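Local coordinates for substrate binding periplasmic protein (Ralstonia solanacearum, PDB 3LOP), which binds leucine in its pocket and probably serves as a periplasmic substrate-binding protein for amino-acid uptake, at residues Gln10-Ser15 / Leu77-Gly82; Ala251-Asn256 / His341-Gly346. One frame throughout, in Å; residues are numbered along the deposited sequence.

Contact 1: Gln10-Ser15 / Leu77-Gly82; sequences QSLPLS and LLTVVG. With LEU (leucine), chain B.
S11, whose carbonyl meets V80 across the contact, has its hydroxyl held by two hydrogen bonds: OG pairs with D54 OD2 and N64 ND2. The carbonyl itself meets carbon: S11 O lies 3.7 Å from V80 CA, with both methyls of V80 close by. S11 N is buried and has no partner in the model. It sits 4.1 Å from L77 CD1.

Strands 6-12 and 74-78 run in parallel, their short segments 16° apart. Backbone bonds of Q10 and L12 go instead to strand 47-53 and D54, on the other side of strand 6-12. Side chains and backbone both take part in the contact. Q10 CG packs on L78 CB at 3.8 Å. T79 then leaves the strand with a positive phi of 30°. L12 CD2 lies 4.0 Å from T79 OG1, the two side chains side by side and pointing the same way.

V81 points at the other segment. CG1 is anti to the backbone N (chi1 175°) and lies 3.6 Å from the N of the bound leucine. P13 CD is 3.6 Å from V81 CB and also near CG2, the other methyl. L25 of helix 19-38 and Q18 also touch V81. Next comes G82, the N-cap of helix 83-91. Its N lies 2.9 Å from the N of the leucine. Its positive phi suits glycine.

V81 and G82 line the leucine pocket at the carboxyl ends of parallel strands. A106 O, Q18 NE2 and R285 NH1 hydrogen-bond the leucine. V81 CG1 instead packs beside the ligand N, while P13 backs V81 from the other segment.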
ATOM      1  N   GLN A  10      -3.543 -14.461   3.690  1.00  5.51           N
ATOM      2  CA  GLN A  10      -2.708 -13.438   3.077  1.00  5.02           C
ATOM      3  C   GLN A  10      -1.670 -14.103   2.189  1.00  5.36           C
ATOM      4  O   GLN A  10      -1.090 -15.120   2.562  1.00  5.47           O
ATOM      5  CB  GLN A  10      -1.932 -12.629   4.123  1.00  6.50           C
ATOM      6  CG  GLN A  10      -2.685 -11.555   4.873  1.00  8.45           C
ATOM      7  CD  GLN A  10      -1.737 -10.709   5.705  1.00  7.12           C
ATOM      8  OE1 GLN A  10      -0.904 -11.239   6.439  1.00  8.03           O
ATOM      9  NE2 GLN A  10      -1.854  -9.392   5.591  1.00  8.01           N
ATOM     10  N   SER A  11      -1.453 -13.533   1.009  1.00  4.17           N
ATOM     11  CA  SER A  11      -0.412 -14.013   0.111  1.00  2.58           C
ATOM     12  C   SER A  11       0.372 -12.743  -0.134  1.00  3.52           C
ATOM     13  O   SER A  11      -0.182 -11.751  -0.600  1.00  3.87           O
ATOM     14  CB  SER A  11      -0.969 -14.533  -1.216  1.00  2.48           C
ATOM     15  OG  SER A  11       0.102 -14.985  -2.043  1.00  4.45           O
ATOM     16  N   LEU A  12       1.650 -12.752   0.214  1.00  2.60           N
ATOM     17  CA  LEU A  12       2.466 -11.571   0.017  1.00  3.60           C
ATOM     18  C   LEU A  12       3.943 -11.929   0.023  1.00  3.01           C
ATOM     19  O   LEU A  12       4.320 -13.059   0.344  1.00  2.64           O
ATOM     20  CB  LEU A  12       2.139 -10.513   1.083  1.00  7.02           C
ATOM     21  CG  LEU A  12       1.660 -10.980   2.457  1.00  5.02           C
ATOM     22  CD1 LEU A  12       2.762 -11.772   3.139  1.00  7.28           C
ATOM     23  CD2 LEU A  12       1.253  -9.781   3.307  1.00  7.35           C
ATOM     24  N   PRO A  13       4.800 -10.971  -0.350  1.00  2.90           N
ATOM     25  CA  PRO A  13       6.249 -11.192  -0.395  1.00  4.16           C
ATOM     26  C   PRO A  13       6.913 -11.208   0.972  1.00  5.17           C
ATOM     27  O   PRO A  13       7.030 -10.170   1.622  1.00  5.31           O
ATOM     28  CB  PRO A  13       6.754 -10.028  -1.252  1.00  3.77           C
ATOM     29  CG  PRO A  13       5.533  -9.572  -2.013  1.00  6.20           C
ATOM     30  CD  PRO A  13       4.454  -9.692  -0.990  1.00  3.73           C
ATOM     31  N   LEU A  14       7.354 -12.386   1.401  1.00  4.85           N
ATOM     32  CA  LEU A  14       8.032 -12.514   2.684  1.00  5.27           C
ATOM     33  C   LEU A  14       9.532 -12.692   2.451  1.00  7.33           C
ATOM     34  O   LEU A  14      10.328 -12.660   3.387  1.00  8.40           O
ATOM     35  CB  LEU A  14       7.440 -13.676   3.488  1.00  6.63           C
ATOM     36  CG  LEU A  14       5.981 -13.438   3.910  1.00  6.83           C
ATOM     37  CD1 LEU A  14       5.430 -14.676   4.596  1.00  7.47           C
ATOM     38  CD2 LEU A  14       5.902 -12.236   4.842  1.00  6.51           C
ATOM     39  N   SER A  15       9.905 -12.870   1.186  1.00  6.34           N
ATOM     40  CA  SER A  15      11.304 -13.003   0.792  1.00  7.14           C
ATOM     41  C   SER A  15      11.454 -12.290  -0.550  1.00  7.16           C
ATOM     42  O   SER A  15      10.459 -11.977  -1.208  1.00  8.00           O
ATOM     43  CB  SER A  15      11.706 -14.479   0.668  1.00  6.66           C
ATOM     44  OG  SER A  15      10.972 -15.138  -0.346  1.00  8.67           O
ATOM     45  N   LEU A  77      -9.542 -12.521   2.135  1.00  2.31           N
ATOM     46  CA  LEU A  77      -8.122 -12.396   1.809  1.00  3.90           C
ATOM     47  C   LEU A  77      -7.708 -10.954   2.118  1.00  5.22           C
ATOM     48  O   LEU A  77      -8.464 -10.020   1.847  1.00  5.78           O
ATOM     49  CB  LEU A  77      -7.905 -12.693   0.320  1.00  3.36           C
ATOM     50  CG  LEU A  77      -6.542 -12.409  -0.322  1.00  2.52           C
ATOM     51  CD1 LEU A  77      -5.477 -13.343   0.244  1.00  4.02           C
ATOM     52  CD2 LEU A  77      -6.659 -12.603  -1.823  1.00  3.62           C
ATOM     53  N   LEU A  78      -6.511 -10.775   2.675  1.00  5.67           N
ATOM     54  CA  LEU A  78      -6.012  -9.447   3.036  1.00  6.62           C
ATOM     55  C   LEU A  78      -4.716  -9.005   2.368  1.00  6.19           C
ATOM     56  O   LEU A  78      -3.827  -9.812   2.103  1.00  7.02           O
ATOM     57  CB  LEU A  78      -5.769  -9.364   4.548  1.00  9.77           C
ATOM     58  CG  LEU A  78      -6.899  -9.171   5.551  1.00 10.51           C
ATOM     59  CD1 LEU A  78      -6.334  -9.309   6.965  1.00 12.50           C
ATOM     60  CD2 LEU A  78      -7.527  -7.795   5.364  1.00 12.27           C
ATOM     61  N   THR A  79      -4.637  -7.699   2.125  1.00  7.15           N
ATOM     62  CA  THR A  79      -3.469  -7.000   1.585  1.00  6.33           C
ATOM     63  C   THR A  79      -2.479  -7.680   0.638  1.00  6.77           C
ATOM     64  O   THR A  79      -1.297  -7.818   0.964  1.00  7.57           O
ATOM     65  CB  THR A  79      -2.642  -6.420   2.751  1.00  6.44           C
ATOM     66  OG1 THR A  79      -2.053  -7.495   3.498  1.00  7.46           O
ATOM     67  CG2 THR A  79      -3.537  -5.615   3.687  1.00  6.52           C
ATOM     68  N   VAL A  80      -2.938  -8.087  -0.538  1.00  5.83           N
ATOM     69  CA  VAL A  80      -2.034  -8.697  -1.505  1.00  5.52           C
ATOM     70  C   VAL A  80      -1.168  -7.575  -2.080  1.00  5.29           C
ATOM     71  O   VAL A  80      -1.655  -6.470  -2.339  1.00  5.17           O
ATOM     72  CB  VAL A  80      -2.816  -9.397  -2.641  1.00  6.13           C
ATOM     73  CG1 VAL A  80      -1.866  -9.841  -3.743  1.00  5.58           C
ATOM     74  CG2 VAL A  80      -3.557 -10.600  -2.081  1.00  7.22           C
ATOM     75  N   VAL A  81       0.116  -7.857  -2.269  1.00  3.90           N
ATOM     76  CA  VAL A  81       1.059  -6.870  -2.786  1.00  4.28           C
ATOM     77  C   VAL A  81       1.322  -7.010  -4.281  1.00  3.24           C
ATOM     78  O   VAL A  81       1.460  -8.120  -4.796  1.00  4.66           O
ATOM     79  CB  VAL A  81       2.410  -6.976  -2.044  1.00  3.10           C
ATOM     80  CG1 VAL A  81       3.436  -6.037  -2.668  1.00  4.07           C
ATOM     81  CG2 VAL A  81       2.217  -6.662  -0.570  1.00  4.64           C
ATOM     82  N   GLY A  82       1.391  -5.874  -4.970  1.00  3.83           N
ATOM     83  CA  GLY A  82       1.671  -5.880  -6.393  1.00  4.02           C
ATOM     84  C   GLY A  82       0.472  -5.685  -7.296  1.00  3.27           C
ATOM     85  O   GLY A  82      -0.456  -6.495  -7.295  1.00  3.59           O
TER
HETATM   86  N   LEU B 400       1.658  -3.191  -4.006  1.00  4.82           N
HETATM   87  CA  LEU B 400       3.053  -2.786  -4.336  1.00  7.09           C
HETATM   88  C   LEU B 400       3.737  -2.227  -3.105  1.00  7.25           C
HETATM   89  O   LEU B 400       4.984  -2.220  -3.096  1.00  7.88           O
HETATM   90  CB  LEU B 400       3.023  -1.730  -5.427  1.00  3.61           C
HETATM   91  CG  LEU B 400       2.086  -2.255  -6.508  1.00  7.47           C
HETATM   92  CD1 LEU B 400       1.277  -1.170  -7.063  1.00  1.00           C
HETATM   93  CD2 LEU B 400       2.863  -2.936  -7.563  1.00  1.00           C
HETATM   94  OXT LEU B 400       3.017  -1.802  -2.172  1.00  8.31           O

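Contact 2: Ala251-Asn256 / His341-Gly346; sequences ALVMPN and HYIELG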
ATOM      1  N   ALA A 251       2.312  11.427  -0.511  1.00  5.70           N
ATOM      2  CA  ALA A 251       0.895  11.623  -0.263  1.00  7.76           C
ATOM      3  C   ALA A 251       0.508  10.648   0.839  1.00  8.56           C
ATOM      4  O   ALA A 251       0.731   9.444   0.719  1.00 12.93           O
ATOM      5  CB  ALA A 251       0.087  11.347  -1.527  1.00  8.35           C
ATOM      6  N   LEU A 252      -0.045  11.177   1.923  1.00  5.89           N
ATOM      7  CA  LEU A 252      -0.469  10.359   3.050  1.00  6.18           C
ATOM      8  C   LEU A 252      -1.857   9.793   2.761  1.00  5.58           C
ATOM      9  O   LEU A 252      -2.791  10.554   2.505  1.00  6.65           O
ATOM     10  CB  LEU A 252      -0.529  11.216   4.317  1.00  8.17           C
ATOM     11  CG  LEU A 252       0.770  11.888   4.774  1.00  9.88           C
ATOM     12  CD1 LEU A 252       0.466  12.994   5.781  1.00 10.52           C
ATOM     13  CD2 LEU A 252       1.681  10.844   5.375  1.00 11.57           C
ATOM     14  N   VAL A 253      -1.989   8.468   2.793  1.00  3.77           N
ATOM     15  CA  VAL A 253      -3.276   7.819   2.550  1.00  4.22           C
ATOM     16  C   VAL A 253      -3.645   6.917   3.731  1.00  4.76           C
ATOM     17  O   VAL A 253      -4.659   6.217   3.712  1.00  4.74           O
ATOM     18  CB  VAL A 253      -3.259   6.990   1.243  1.00  4.28           C
ATOM     19  CG1 VAL A 253      -3.003   7.909   0.061  1.00  7.62           C
ATOM     20  CG2 VAL A 253      -2.204   5.899   1.314  1.00  5.44           C
HETATM   21  N   MSE A 254      -2.802   6.956   4.756  1.00  5.30           N
HETATM   22  CA  MSE A 254      -2.987   6.182   5.978  1.00  6.12           C
HETATM   23  C   MSE A 254      -2.613   7.056   7.170  1.00  7.25           C
HETATM   24  O   MSE A 254      -1.939   8.076   7.009  1.00  8.07           O
HETATM   25  CB  MSE A 254      -2.061   4.963   5.982  1.00  7.53           C
HETATM   26  CG  MSE A 254      -2.524   3.774   5.161  1.00  9.26           C
HETATM   27 SE   MSE A 254      -3.998   2.863   6.001  1.00 13.61          SE
HETATM   28  CE  MSE A 254      -5.131   2.657   4.454  1.00 11.81           C
ATOM     29  N   PRO A 255      -3.060   6.681   8.379  1.00  6.21           N
ATOM     30  CA  PRO A 255      -2.711   7.475   9.561  1.00  6.95           C
ATOM     31  C   PRO A 255      -1.180   7.533   9.616  1.00  7.14           C
ATOM     32  O   PRO A 255      -0.503   6.531   9.376  1.00  7.18           O
ATOM     33  CB  PRO A 255      -3.307   6.658  10.702  1.00  7.04           C
ATOM     34  CG  PRO A 255      -4.548   6.090  10.077  1.00  7.37           C
ATOM     35  CD  PRO A 255      -4.056   5.647   8.712  1.00  5.82           C
ATOM     36  N   ASN A 256      -0.642   8.706   9.931  1.00  6.26           N
ATOM     37  CA  ASN A 256       0.801   8.916   9.979  1.00  6.35           C
ATOM     38  C   ASN A 256       1.460   8.390  11.250  1.00  7.58           C
ATOM     39  O   ASN A 256       1.172   8.866  12.343  1.00  6.12           O
ATOM     40  CB  ASN A 256       1.077  10.416   9.823  1.00  6.87           C
ATOM     41  CG  ASN A 256       2.554  10.757   9.833  1.00  5.16           C
ATOM     42  OD1 ASN A 256       3.416   9.882   9.827  1.00  6.69           O
ATOM     43  ND2 ASN A 256       2.851  12.053   9.840  1.00  6.49           N
ATOM     44  N   HIS A 341     -11.597   8.124   1.785  1.00  6.76           N
ATOM     45  CA  HIS A 341     -11.454   9.324   0.972  1.00  8.31           C
ATOM     46  C   HIS A 341     -10.337  10.206   1.522  1.00  7.97           C
ATOM     47  O   HIS A 341     -10.126  11.323   1.048  1.00 10.20           O
ATOM     48  CB  HIS A 341     -12.772  10.107   0.938  1.00 10.96           C
ATOM     49  CG  HIS A 341     -13.298  10.473   2.290  1.00 14.20           C
ATOM     50  ND1 HIS A 341     -12.550  11.166   3.215  1.00 16.57           N
ATOM     51  CD2 HIS A 341     -14.505  10.260   2.865  1.00 16.07           C
ATOM     52  CE1 HIS A 341     -13.274  11.366   4.301  1.00 16.37           C
ATOM     53  NE2 HIS A 341     -14.464  10.827   4.116  1.00 17.59           N
ATOM     54  N   TYR A 342      -9.612   9.696   2.515  1.00  6.34           N
ATOM     55  CA  TYR A 342      -8.527  10.452   3.130  1.00  6.22           C
ATOM     56  C   TYR A 342      -7.241  10.510   2.318  1.00  5.97           C
ATOM     57  O   TYR A 342      -6.711   9.487   1.880  1.00  6.43           O
ATOM     58  CB  TYR A 342      -8.181   9.880   4.508  1.00  6.20           C
ATOM     59  CG  TYR A 342      -6.945  10.511   5.112  1.00  6.29           C
ATOM     60  CD1 TYR A 342      -6.980  11.807   5.626  1.00  6.58           C
ATOM     61  CD2 TYR A 342      -5.725   9.833   5.114  1.00  6.23           C
ATOM     62  CE1 TYR A 342      -5.830  12.414   6.124  1.00  7.35           C
ATOM     63  CE2 TYR A 342      -4.568  10.430   5.607  1.00  8.13           C
ATOM     64  CZ  TYR A 342      -4.628  11.721   6.109  1.00  9.14           C
ATOM     65  OH  TYR A 342      -3.486  12.320   6.583  1.00 10.43           O
ATOM     66  N   ILE A 343      -6.734  11.723   2.133  1.00  6.30           N
ATOM     67  CA  ILE A 343      -5.475  11.922   1.436  1.00  7.10           C
ATOM     68  C   ILE A 343      -4.956  13.329   1.685  1.00  7.65           C
ATOM     69  O   ILE A 343      -5.669  14.320   1.504  1.00  7.86           O
ATOM     70  CB  ILE A 343      -5.585  11.665  -0.087  1.00  7.58           C
ATOM     71  CG1 ILE A 343      -4.214  11.887  -0.731  1.00  8.16           C
ATOM     72  CG2 ILE A 343      -6.642  12.568  -0.712  1.00  8.08           C
ATOM     73  CD1 ILE A 343      -4.141  11.477  -2.184  1.00  8.12           C
ATOM     74  N   GLU A 344      -3.711  13.403   2.135  1.00  6.91           N
ATOM     75  CA  GLU A 344      -3.068  14.678   2.408  1.00  8.35           C
ATOM     76  C   GLU A 344      -1.634  14.569   1.927  1.00  8.15           C
ATOM     77  O   GLU A 344      -1.122  13.469   1.725  1.00 11.50           O
ATOM     78  CB  GLU A 344      -3.081  14.991   3.910  1.00 11.57           C
ATOM     79  CG  GLU A 344      -4.470  15.120   4.520  1.00 16.71           C
ATOM     80  CD  GLU A 344      -4.433  15.487   5.996  1.00 20.83           C
ATOM     81  OE1 GLU A 344      -3.701  14.823   6.761  1.00 23.20           O
ATOM     82  OE2 GLU A 344      -5.141  16.436   6.394  1.00 23.64           O
ATOM     83  N   LEU A 345      -0.988  15.707   1.724  1.00  6.82           N
ATOM     84  CA  LEU A 345       0.396  15.684   1.289  1.00  6.42           C
ATOM     85  C   LEU A 345       1.292  15.726   2.515  1.00  5.73           C
ATOM     86  O   LEU A 345       0.894  16.222   3.576  1.00  5.54           O
ATOM     87  CB  LEU A 345       0.691  16.871   0.367  1.00  5.86           C
ATOM     88  CG  LEU A 345      -0.043  16.853  -0.979  1.00  7.16           C
ATOM     89  CD1 LEU A 345       0.319  18.095  -1.777  1.00  9.25           C
ATOM     90  CD2 LEU A 345       0.332  15.598  -1.759  1.00  8.25           C
ATOM     91  N   GLY A 346       2.493  15.184   2.367  1.00  5.55           N
ATOM     92  CA  GLY A 346       3.439  15.160   3.464  1.00  5.37           C
ATOM     93  C   GLY A 346       4.857  15.283   2.951  1.00  5.21           C
ATOM     94  O   GLY A 346       5.096  15.245   1.743  1.00  5.23           O
TER
HETATM   95  O   HOH W   1      -6.950   6.883   2.273  1.00  4.35           O
HETATM   96  O   HOH W   2      -1.832  10.777   7.862  1.00 10.55           O
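L252 and E344 form an antiparallel hydrogen-bonded pair. E344 N donates to L252 O at 3.0 Å. L252 N donates to E344 O in return; its modelled length is doubtfully short. I343 adds a CA-H...O contact, with I343 CA 3.2 Å from L252 O. A251 and L345 are the neighbouring non-hydrogen-bonded pair. On their face A251 CB meets L345 CD2 at 4.3 Å.

On the other face L252 and Y342 lie side by side, pointing the same way. L252 CB is 3.9 Å from Y342 OH. Y342 CG is anti to the backbone N (chi1 173°), and the ring beyond it passes the turn after L252. V253 C meets the edge of that ring, 3.8 Å from Y342 CD2.

The phenol is fixed by two polar partners. Y342 OH donates to E344 OE1 at 2.5 Å, meeting it on the anti side and 34° out of the carboxylate plane. Water 2 donates to Y342 OH and to M254 O. Water 1 likewise joins V253 O to Y342 O. The two waters continue the link where direct strand pairing has stopped.

Strand 344-348 is the middle of a three-stranded antiparallel sheet, between 249-252 and 354-356. A251 and L345 pack on helix 125-138. L252 reaches V354 and Q356 of the third strand and F284 of helix 284-303, while M254 rests on V291 of the same helix.

The two contacts lie on opposite sides of the chain's centre, with centres 22 Å apart and nearest atoms about 8 Å apart. They do not touch. Contact 1 belongs to the leucine pocket through V81 and G82; contact 2 holds no pocket residue. Helix 284-303 connects them: A292 meets L78 and T79 of contact 1, V291 meets M254 of contact 2, and R285 binds the leucine. Both contacts also come near the magnesium site. The V81 side chain is about 7 Å from the ion, and M254 touches K122, one of its site residues. The Y342 side chain is about 6 Å from a separate nickel ion.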